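Putative immunoglobulin-blocking virulence protein (Mycoplasma mycoides subsp. capri, PDB 7ADK) probably binds host immunoglobulins and helps the mycoplasma block antibody action, in complex with a partner lipoprotein. Local coordinates at residues A[600-611]-A[633-644]; A[564-572]-A[617-625]. One frame throughout, in Å; residues are numbered along the deposited sequence.

Contact 1. Residues A[600-611]-A[633-644]; sequences LGQNSYPTGLDF and NEPRKITELTLY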
loop_
_atom_site.group_PDB
_atom_site.type_symbol
_atom_site.label_atom_id
_atom_site.label_comp_id
_atom_site.label_asym_id
_atom_site.label_seq_id
_atom_site.Cartn_x
_atom_site.Cartn_y
_atom_site.Cartn_z
ATOM N N LEU A 600 -17.132 -33.118 13.873
ATOM C CA LEU A 600 -15.928 -32.314 13.640
ATOM C C LEU A 600 -15.803 -31.870 12.172
ATOM O O LEU A 600 -15.383 -30.747 11.912
ATOM C CB LEU A 600 -14.694 -33.107 14.089
ATOM C CG LEU A 600 -14.354 -33.025 15.573
ATOM C CD1 LEU A 600 -15.495 -33.317 16.518
ATOM C CD2 LEU A 600 -13.268 -34.025 15.880
ATOM N N GLY A 601 -16.245 -32.691 11.224
ATOM C CA GLY A 601 -16.288 -32.391 9.798
ATOM C C GLY A 601 -17.085 -31.155 9.366
ATOM O O GLY A 601 -16.639 -30.446 8.468
ATOM N N GLN A 602 -18.225 -30.859 9.999
ATOM C CA GLN A 602 -19.093 -29.717 9.648
ATOM C C GLN A 602 -18.554 -28.357 10.122
ATOM O O GLN A 602 -19.082 -27.313 9.759
ATOM C CB GLN A 602 -20.512 -29.950 10.190
ATOM C CG GLN A 602 -21.251 -31.178 9.640
ATOM C CD GLN A 602 -21.708 -31.053 8.194
ATOM O OE1 GLN A 602 -21.181 -30.326 7.397
ATOM N NE2 GLN A 602 -22.677 -31.778 7.761
ATOM N N ASN A 603 -17.507 -28.352 10.932
ATOM C CA ASN A 603 -16.892 -27.176 11.520
ATOM C C ASN A 603 -15.814 -26.571 10.620
ATOM O O ASN A 603 -15.236 -27.265 9.789
ATOM C CB ASN A 603 -16.341 -27.579 12.886
ATOM C CG ASN A 603 -17.455 -27.909 13.839
ATOM O OD1 ASN A 603 -17.925 -27.057 14.559
ATOM N ND2 ASN A 603 -18.000 -29.096 13.815
ATOM N N SER A 604 -15.517 -25.287 10.806
ATOM C CA SER A 604 -14.417 -24.615 10.119
ATOM C C SER A 604 -13.041 -25.053 10.633
ATOM O O SER A 604 -12.914 -25.610 11.715
ATOM C CB SER A 604 -14.617 -23.111 10.214
ATOM O OG SER A 604 -13.570 -22.410 9.602
ATOM N N TYR A 605 -12.009 -24.838 9.824
ATOM C CA TYR A 605 -10.607 -25.174 10.060
ATOM C C TYR A 605 -9.737 -24.217 9.237
ATOM O O TYR A 605 -10.221 -23.730 8.222
ATOM C CB TYR A 605 -10.359 -26.643 9.661
ATOM C CG TYR A 605 -10.877 -27.074 8.295
ATOM C CD1 TYR A 605 -12.234 -27.394 8.145
ATOM C CD2 TYR A 605 -10.031 -27.122 7.173
ATOM C CE1 TYR A 605 -12.756 -27.721 6.885
ATOM C CE2 TYR A 605 -10.543 -27.482 5.918
ATOM C CZ TYR A 605 -11.909 -27.779 5.767
ATOM O OH TYR A 605 -12.396 -28.163 4.562
ATOM N N PRO A 606 -8.465 -23.959 9.579
ATOM C CA PRO A 606 -7.572 -23.152 8.756
ATOM C C PRO A 606 -7.254 -23.843 7.428
ATOM O O PRO A 606 -6.578 -24.870 7.368
ATOM C CB PRO A 606 -6.343 -22.863 9.607
ATOM C CG PRO A 606 -6.373 -23.924 10.670
ATOM C CD PRO A 606 -7.834 -24.297 10.828
ATOM N N THR A 607 -7.786 -23.278 6.348
ATOM C CA THR A 607 -7.761 -23.801 4.974
ATOM C C THR A 607 -6.470 -23.494 4.200
ATOM O O THR A 607 -6.346 -23.928 3.059
ATOM C CB THR A 607 -8.972 -23.313 4.167
ATOM O OG1 THR A 607 -8.959 -21.914 4.002
ATOM C CG2 THR A 607 -10.298 -23.708 4.782
ATOM N N GLY A 608 -5.498 -22.797 4.783
ATOM C CA GLY A 608 -4.177 -22.573 4.200
ATOM C C GLY A 608 -3.073 -23.455 4.781
ATOM O O GLY A 608 -3.019 -23.662 5.988
ATOM N N LEU A 609 -2.146 -23.918 3.936
ATOM C CA LEU A 609 -0.869 -24.518 4.331
ATOM C C LEU A 609 0.310 -23.738 3.766
ATOM O O LEU A 609 0.412 -23.541 2.564
ATOM C CB LEU A 609 -0.780 -25.988 3.892
ATOM C CG LEU A 609 -1.383 -26.997 4.876
ATOM C CD1 LEU A 609 -1.394 -28.370 4.230
ATOM C CD2 LEU A 609 -0.565 -27.115 6.151
ATOM N N ASP A 610 1.239 -23.349 4.628
ATOM C CA ASP A 610 2.505 -22.717 4.262
ATOM C C ASP A 610 3.701 -23.622 4.606
ATOM O O ASP A 610 3.928 -23.985 5.759
ATOM C CB ASP A 610 2.588 -21.339 4.930
ATOM C CG ASP A 610 3.939 -20.653 4.719
ATOM O OD1 ASP A 610 4.529 -20.816 3.634
ATOM O OD2 ASP A 610 4.448 -19.988 5.644
ATOM N N PHE A 611 4.496 -23.956 3.594
ATOM C CA PHE A 611 5.735 -24.706 3.712
ATOM C C PHE A 611 6.976 -23.887 3.333
ATOM O O PHE A 611 8.044 -24.448 3.145
ATOM C CB PHE A 611 5.603 -26.023 2.944
ATOM C CG PHE A 611 4.529 -26.957 3.466
ATOM C CD1 PHE A 611 4.638 -27.496 4.758
ATOM C CD2 PHE A 611 3.451 -27.338 2.655
ATOM C CE1 PHE A 611 3.704 -28.430 5.225
ATOM C CE2 PHE A 611 2.508 -28.267 3.123
ATOM C CZ PHE A 611 2.635 -28.814 4.410
ATOM N N ASN A 633 -17.120 -38.435 9.665
ATOM C CA ASN A 633 -16.613 -37.064 9.475
ATOM C C ASN A 633 -16.298 -36.725 8.006
ATOM O O ASN A 633 -15.876 -37.576 7.231
ATOM C CB ASN A 633 -15.366 -36.856 10.369
ATOM C CG ASN A 633 -15.672 -36.385 11.780
ATOM O OD1 ASN A 633 -16.485 -35.500 11.995
ATOM N ND2 ASN A 633 -15.006 -36.897 12.774
ATOM N N GLU A 634 -16.434 -35.450 7.627
ATOM C CA GLU A 634 -15.891 -34.886 6.382
ATOM C C GLU A 634 -14.347 -34.922 6.368
ATOM O O GLU A 634 -13.740 -34.597 7.394
ATOM C CB GLU A 634 -16.407 -33.438 6.213
ATOM C CG GLU A 634 -15.695 -32.625 5.124
ATOM C CD GLU A 634 -16.218 -31.204 4.918
ATOM O OE1 GLU A 634 -17.443 -31.009 4.800
ATOM O OE2 GLU A 634 -15.403 -30.273 4.808
ATOM N N PRO A 635 -13.693 -35.228 5.227
ATOM C CA PRO A 635 -12.267 -34.971 4.997
ATOM C C PRO A 635 -11.982 -33.494 4.665
ATOM O O PRO A 635 -12.659 -32.883 3.844
ATOM C CB PRO A 635 -11.900 -35.879 3.821
ATOM C CG PRO A 635 -13.182 -35.943 3.002
ATOM C CD PRO A 635 -14.279 -35.879 4.060
ATOM N N ARG A 636 -10.946 -32.899 5.254
ATOM C CA ARG A 636 -10.574 -31.493 5.011
ATOM C C ARG A 636 -10.117 -31.247 3.570
ATOM O O ARG A 636 -9.498 -32.115 2.969
ATOM C CB ARG A 636 -9.491 -31.037 6.004
ATOM C CG ARG A 636 -9.769 -31.306 7.487
ATOM C CD ARG A 636 -11.194 -30.958 7.884
ATOM N NE ARG A 636 -11.445 -31.068 9.323
ATOM C CZ ARG A 636 -12.554 -30.692 9.924
ATOM N NH1 ARG A 636 -12.666 -30.802 11.198
ATOM N NH2 ARG A 636 -13.582 -30.223 9.294
ATOM N N LYS A 637 -10.344 -30.048 3.032
ATOM C CA LYS A 637 -9.808 -29.597 1.736
ATOM C C LYS A 637 -9.150 -28.233 1.896
ATOM O O LYS A 637 -9.723 -27.345 2.517
ATOM C CB LYS A 637 -10.926 -29.531 0.679
ATOM C CG LYS A 637 -11.632 -30.845 0.322
ATOM C CD LYS A 637 -10.685 -31.840 -0.344
ATOM C CE LYS A 637 -11.362 -33.149 -0.758
ATOM N NZ LYS A 637 -12.081 -33.059 -2.041
ATOM N N ILE A 638 -7.940 -28.058 1.379
ATOM C CA ILE A 638 -7.214 -26.790 1.511
ATOM C C ILE A 638 -7.537 -25.882 0.331
ATOM O O ILE A 638 -7.824 -26.360 -0.763
ATOM C CB ILE A 638 -5.706 -26.999 1.772
ATOM C CG1 ILE A 638 -4.948 -27.526 0.549
ATOM C CG2 ILE A 638 -5.515 -27.889 3.009
ATOM C CD1 ILE A 638 -3.436 -27.626 0.744
ATOM N N THR A 639 -7.534 -24.571 0.565
ATOM C CA THR A 639 -7.784 -23.545 -0.453
ATOM C C THR A 639 -6.499 -22.960 -1.010
ATOM O O THR A 639 -6.495 -22.387 -2.092
ATOM C CB THR A 639 -8.691 -22.417 0.067
ATOM O OG1 THR A 639 -8.088 -21.669 1.087
ATOM C CG2 THR A 639 -10.044 -22.881 0.588
ATOM N N GLU A 640 -5.387 -23.111 -0.304
ATOM C CA GLU A 640 -4.131 -22.444 -0.603
ATOM C C GLU A 640 -2.934 -23.259 -0.116
ATOM O O GLU A 640 -2.975 -23.844 0.966
ATOM C CB GLU A 640 -4.170 -21.054 0.026
ATOM C CG GLU A 640 -3.020 -20.161 -0.406
ATOM C CD GLU A 640 -3.363 -18.697 -0.140
ATOM O OE1 GLU A 640 -3.300 -17.867 -1.073
ATOM O OE2 GLU A 640 -3.724 -18.358 1.004
ATOM N N LEU A 641 -1.862 -23.270 -0.907
ATOM C CA LEU A 641 -0.631 -24.003 -0.651
ATOM C C LEU A 641 0.577 -23.153 -1.023
ATOM O O LEU A 641 0.827 -22.929 -2.194
ATOM C CB LEU A 641 -0.671 -25.302 -1.473
ATOM C CG LEU A 641 0.594 -26.166 -1.373
ATOM C CD1 LEU A 641 0.771 -26.745 0.023
ATOM C CD2 LEU A 641 0.543 -27.293 -2.389
ATOM N N THR A 642 1.360 -22.725 -0.047
ATOM C CA THR A 642 2.637 -22.048 -0.296
ATOM C C THR A 642 3.789 -23.032 -0.120
ATOM O O THR A 642 3.842 -23.775 0.850
ATOM C CB THR A 642 2.824 -20.797 0.568
ATOM O OG1 THR A 642 1.697 -19.959 0.504
ATOM C CG2 THR A 642 4.016 -19.984 0.090
ATOM N N LEU A 643 4.700 -23.046 -1.085
ATOM C CA LEU A 643 5.853 -23.914 -1.187
ATOM C C LEU A 643 7.132 -23.084 -1.196
ATOM O O LEU A 643 7.195 -21.999 -1.765
ATOM C CB LEU A 643 5.722 -24.749 -2.467
ATOM C CG LEU A 643 4.546 -25.729 -2.492
ATOM C CD1 LEU A 643 4.417 -26.374 -3.857
ATOM C CD2 LEU A 643 4.700 -26.809 -1.439
ATOM N N TYR A 644 8.193 -23.622 -0.626
ATOM C CA TYR A 644 9.516 -23.076 -0.838
ATOM C C TYR A 644 9.972 -23.251 -2.286
ATOM O O TYR A 644 9.903 -24.357 -2.826
ATOM C CB TYR A 644 10.492 -23.712 0.126
ATOM C CG TYR A 644 11.887 -23.179 -0.046
ATOM C CD1 TYR A 644 12.199 -21.896 0.422
ATOM C CD2 TYR A 644 12.857 -23.946 -0.707
ATOM C CE1 TYR A 644 13.495 -21.398 0.270
ATOM C CE2 TYR A 644 14.160 -23.456 -0.842
ATOM C CZ TYR A 644 14.482 -22.188 -0.335
ATOM O OH TYR A 644 15.747 -21.733 -0.384
#
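CG of Tyr-605 stands between its backbone N and carbonyl carbon (chi1 49°), which swings the ring toward Arg-636. The Arg-636 chain bends at chi2 (-44°) and then runs straight, so its aliphatic part passes over the ring. Arg-636 CD sits 3.6 Å from the centroid of the Tyr-605 ring, almost on the ring normal, a CH-pi contact. The guanidinium is tilted from the ring plane and goes on to Leu-600. There Arg-636 NH1 donates to Leu-600 O at 2.8 Å, from above the carbonyl plane. NH2 adds a weak bond to the same oxygen. NH1 also reaches Tyr-577 O, so two backbone carbonyls hold it. At the far end of the ring, Lys-637 N donates to Tyr-605 OH at 3.2 Å in a nearly straight line (172°). Beside Leu-600, Gly-601 N donates to Asn-633 OD1 at 2.9 Å, while Asn-633 ND2 is held by Asp-627.

Just before the strands, Thr-607 O accepts from Thr-639 N at 2.8 Å. The parallel ladder then runs from Leu-609 N to Glu-640 O, from Thr-642 N to Leu-609 O and from Phe-611 N to Thr-642 O. Leu-641 CD1 packs at the edge of the Phe-611 ring, 3.8 Å from CD2. Leu-609 and Leu-641 point to one face of the sheet, Asp-610 and Thr-642 to the other. Strands 608-610 and 640-643 are inner strands of a five-stranded parallel sheet, between 553-555 and 676-679, and helix 567-579 packs on Leu-609 through Leu-573.

Contact 2. Residues A[564-572]-A[617-625]; sequences GSYERINDG and IKSLKGLRF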
loop_
_atom_site.group_PDB
_atom_site.type_symbol
_atom_site.label_atom_id
_atom_site.label_comp_id
_atom_site.label_asym_id
_atom_site.label_seq_id
_atom_site.Cartn_x
_atom_site.Cartn_y
_atom_site.Cartn_z
ATOM N N GLY A 564 13.480 -36.829 6.491
ATOM C CA GLY A 564 12.527 -37.205 5.446
ATOM C C GLY A 564 11.214 -37.759 5.969
ATOM O O GLY A 564 10.372 -38.148 5.199
ATOM N N SER A 565 11.024 -37.801 7.282
ATOM C CA SER A 565 9.808 -38.198 7.962
ATOM C C SER A 565 8.705 -37.189 7.792
ATOM O O SER A 565 8.949 -36.076 7.897
ATOM C CB SER A 565 10.070 -38.422 9.408
ATOM O OG SER A 565 8.950 -38.880 10.069
ATOM N N TYR A 566 7.449 -37.620 7.710
ATOM C CA TYR A 566 6.286 -36.719 7.620
ATOM C C TYR A 566 5.446 -36.846 8.905
ATOM O O TYR A 566 4.336 -36.336 8.992
ATOM C CB TYR A 566 5.462 -37.033 6.353
ATOM C CG TYR A 566 5.998 -36.446 5.060
ATOM C CD1 TYR A 566 5.710 -35.108 4.735
ATOM C CD2 TYR A 566 6.769 -37.226 4.179
ATOM C CE1 TYR A 566 6.189 -34.549 3.536
ATOM C CE2 TYR A 566 7.265 -36.667 2.989
ATOM C CZ TYR A 566 6.978 -35.327 2.661
ATOM O OH TYR A 566 7.479 -34.791 1.520
ATOM N N GLU A 567 5.998 -37.465 9.945
ATOM C CA GLU A 567 5.338 -37.778 11.205
ATOM C C GLU A 567 4.947 -36.533 12.018
ATOM O O GLU A 567 3.768 -36.363 12.329
ATOM C CB GLU A 567 6.269 -38.740 11.947
ATOM C CG GLU A 567 5.745 -39.301 13.248
ATOM C CD GLU A 567 6.713 -40.242 13.969
ATOM O OE1 GLU A 567 7.628 -40.825 13.346
ATOM O OE2 GLU A 567 6.534 -40.434 15.193
ATOM N N ARG A 568 5.891 -35.620 12.279
ATOM C CA ARG A 568 5.634 -34.414 13.080
ATOM C C ARG A 568 4.618 -33.480 12.425
ATOM O O ARG A 568 3.841 -32.847 13.126
ATOM C CB ARG A 568 6.947 -33.685 13.377
ATOM C CG ARG A 568 6.940 -33.015 14.745
ATOM C CD ARG A 568 8.137 -32.081 14.942
ATOM N NE ARG A 568 8.363 -31.781 16.366
ATOM C CZ ARG A 568 8.434 -30.613 16.972
ATOM N NH1 ARG A 568 8.340 -29.474 16.376
ATOM N NH2 ARG A 568 8.599 -30.573 18.248
ATOM N N ILE A 569 4.584 -33.412 11.092
ATOM C CA ILE A 569 3.596 -32.629 10.353
ATOM C C ILE A 569 2.215 -33.279 10.436
ATOM O O ILE A 569 1.267 -32.584 10.756
ATOM C CB ILE A 569 4.051 -32.359 8.908
ATOM C CG1 ILE A 569 5.328 -31.500 8.904
ATOM C CG2 ILE A 569 2.949 -31.642 8.137
ATOM C CD1 ILE A 569 6.010 -31.376 7.569
ATOM N N ASN A 570 2.051 -34.580 10.214
ATOM C CA ASN A 570 0.749 -35.238 10.333
ATOM C C ASN A 570 0.139 -35.184 11.745
ATOM O O ASN A 570 -1.083 -35.112 11.871
ATOM C CB ASN A 570 0.885 -36.684 9.855
ATOM C CG ASN A 570 0.803 -36.785 8.357
ATOM O OD1 ASN A 570 -0.261 -36.801 7.774
ATOM N ND2 ASN A 570 1.909 -36.859 7.690
ATOM N N ASP A 571 0.970 -35.199 12.797
ATOM C CA ASP A 571 0.559 -34.882 14.175
ATOM C C ASP A 571 0.069 -33.430 14.268
ATOM O O ASP A 571 -1.080 -33.178 14.622
ATOM C CB ASP A 571 1.721 -35.078 15.170
ATOM C CG ASP A 571 2.110 -36.523 15.512
ATOM O OD1 ASP A 571 1.263 -37.446 15.497
ATOM O OD2 ASP A 571 3.284 -36.733 15.890
ATOM N N GLY A 572 0.907 -32.456 13.895
ATOM C CA GLY A 572 0.544 -31.043 13.967
ATOM C C GLY A 572 -0.702 -30.691 13.157
ATOM O O GLY A 572 -1.495 -29.855 13.579
ATOM N N ILE A 617 9.709 -30.042 1.160
ATOM C CA ILE A 617 8.338 -30.343 0.737
ATOM C C ILE A 617 8.026 -29.693 -0.619
ATOM O O ILE A 617 8.175 -28.483 -0.792
ATOM C CB ILE A 617 7.328 -29.923 1.827
ATOM C CG1 ILE A 617 7.648 -30.629 3.154
ATOM C CG2 ILE A 617 5.886 -30.238 1.408
ATOM C CD1 ILE A 617 6.832 -30.142 4.330
ATOM N N LYS A 618 7.555 -30.487 -1.582
ATOM C CA LYS A 618 7.232 -30.034 -2.949
ATOM C C LYS A 618 5.773 -30.256 -3.349
ATOM O O LYS A 618 5.331 -29.803 -4.393
ATOM C CB LYS A 618 8.213 -30.710 -3.922
ATOM C CG LYS A 618 9.613 -30.079 -3.822
ATOM C CD LYS A 618 10.678 -30.806 -4.639
ATOM C CE LYS A 618 11.113 -32.165 -4.079
ATOM N NZ LYS A 618 11.946 -32.078 -2.862
ATOM N N SER A 619 5.003 -30.946 -2.532
ATOM C CA SER A 619 3.725 -31.551 -2.878
ATOM C C SER A 619 2.918 -31.847 -1.612
ATOM O O SER A 619 3.445 -31.776 -0.506
ATOM C CB SER A 619 4.021 -32.843 -3.647
ATOM O OG SER A 619 4.795 -33.757 -2.902
ATOM N N LEU A 620 1.660 -32.251 -1.749
ATOM C CA LEU A 620 0.892 -32.890 -0.666
ATOM C C LEU A 620 1.246 -34.388 -0.464
ATOM O O LEU A 620 0.459 -35.123 0.127
ATOM C CB LEU A 620 -0.616 -32.657 -0.891
ATOM C CG LEU A 620 -1.187 -31.374 -0.269
ATOM C CD1 LEU A 620 -0.473 -30.114 -0.710
ATOM C CD2 LEU A 620 -2.656 -31.232 -0.652
ATOM N N LYS A 621 2.396 -34.880 -0.954
ATOM C CA LYS A 621 2.845 -36.260 -0.695
ATOM C C LYS A 621 3.018 -36.480 0.811
ATOM O O LYS A 621 3.624 -35.661 1.487
ATOM C CB LYS A 621 4.168 -36.556 -1.430
ATOM C CG LYS A 621 4.573 -38.038 -1.365
ATOM C CD LYS A 621 6.013 -38.318 -1.808
ATOM C CE LYS A 621 7.033 -38.232 -0.677
ATOM N NZ LYS A 621 7.007 -39.421 0.204
ATOM N N GLY A 622 2.528 -37.600 1.327
ATOM C CA GLY A 622 2.725 -38.021 2.713
ATOM C C GLY A 622 1.871 -37.290 3.740
ATOM O O GLY A 622 2.062 -37.491 4.928
ATOM N N LEU A 623 0.926 -36.439 3.324
ATOM C CA LEU A 623 0.051 -35.640 4.187
ATOM C C LEU A 623 -1.384 -36.197 4.207
ATOM O O LEU A 623 -1.983 -36.434 3.159
ATOM C CB LEU A 623 0.074 -34.176 3.718
ATOM C CG LEU A 623 1.450 -33.488 3.678
ATOM C CD1 LEU A 623 1.267 -32.015 3.331
ATOM C CD2 LEU A 623 2.187 -33.563 5.009
ATOM N N ARG A 624 -1.953 -36.391 5.400
ATOM C CA ARG A 624 -3.297 -36.939 5.633
ATOM C C ARG A 624 -4.280 -35.855 6.063
ATOM O O ARG A 624 -3.976 -35.073 6.955
ATOM C CB ARG A 624 -3.214 -38.064 6.669
ATOM C CG ARG A 624 -2.350 -39.231 6.172
ATOM C CD ARG A 624 -2.350 -40.414 7.138
ATOM N NE ARG A 624 -1.600 -40.133 8.374
ATOM C CZ ARG A 624 -0.321 -40.358 8.590
ATOM N NH1 ARG A 624 0.196 -40.185 9.759
ATOM N NH2 ARG A 624 0.477 -40.786 7.668
ATOM N N PHE A 625 -5.460 -35.799 5.444
ATOM C CA PHE A 625 -6.486 -34.774 5.706
ATOM C C PHE A 625 -7.792 -35.361 6.254
ATOM O O PHE A 625 -8.804 -34.668 6.276
ATOM C CB PHE A 625 -6.706 -33.876 4.471
ATOM C CG PHE A 625 -5.507 -33.035 4.052
ATOM C CD1 PHE A 625 -4.500 -33.616 3.271
ATOM C CD2 PHE A 625 -5.377 -31.697 4.456
ATOM C CE1 PHE A 625 -3.377 -32.872 2.874
ATOM C CE2 PHE A 625 -4.238 -30.960 4.089
ATOM C CZ PHE A 625 -3.240 -31.543 3.295
#
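Ile-617 starts the contact, meeting Ile-569 of the helix tip to tip. Their CD1 atoms are 3.6 Å apart. Ser-619 follows, and its OG accepts from Lys-621 N to form an ST turn. The same OG is bonded to Asp-655. A type II beta turn then runs from Leu-620 to Leu-623. Its Lys-621–Gly-622 peptide lies over the Tyr-566 ring. Lys-621 O sits over one face, offset toward the rim, 3.5 Å from Tyr-566 CE1. The Gly-622 backbone lies close over the same face. Gly-622 has a positive phi (76°), as is usual at the third position of a type II turn. Gly-622 O accepts from Asn-570 ND2 at 2.8 Å, in the plane of both amide and carbonyl. Leu-623 CD2 touches both Ile-569 CG2, at 3.7 Å, and Tyr-566 CD1, at 3.9 Å. Arg-624 N then donates to Asn-570 OD1 at 2.9 Å, in the carbonyl plane. The Arg-624 chain bends at chi3 (-71°) and folds back, so its guanidinium stacks on the Asn-570 amide, with planes 15° apart and OD1 over its centre. Asn-570 ND2 also donates to Tyr-566 O, at 2.8 Å. Three bonds therefore fix the rotation of this buried amide. Tyr-566 is the N-cap residue of helix 567-579. ND2 thus holds the Gly-622 carbonyl in the turn, and OD1 takes the N-H of Arg-624 just after it. Strand 553-555, helix 567-579 and strand 608-610 form a beta-alpha-beta crossover, and the loop of the next connection is fastened here to the start of its helix.

Both contacts belong to the same layered region. Contact 1 joins neighbouring strands inside the parallel sheet. Its bonds form a backbone ladder at one end and tie side chains to backbone atoms at the other, through Arg-636, Tyr-605 and Asn-633. Contact 2 joins the flanking helix to the loop that links those two strands. Its polar part rests on one asparagine side chain. Contact 2 lies farther from the centre of the chain, and its Arg-624 is exposed; each contact has a buried apolar part. The two meet directly. Arg-636 N probably bonds to Phe-625 O, and Ile-617 packs on Phe-611, Leu-620 on Leu-641 and Phe-625 on Ile-638.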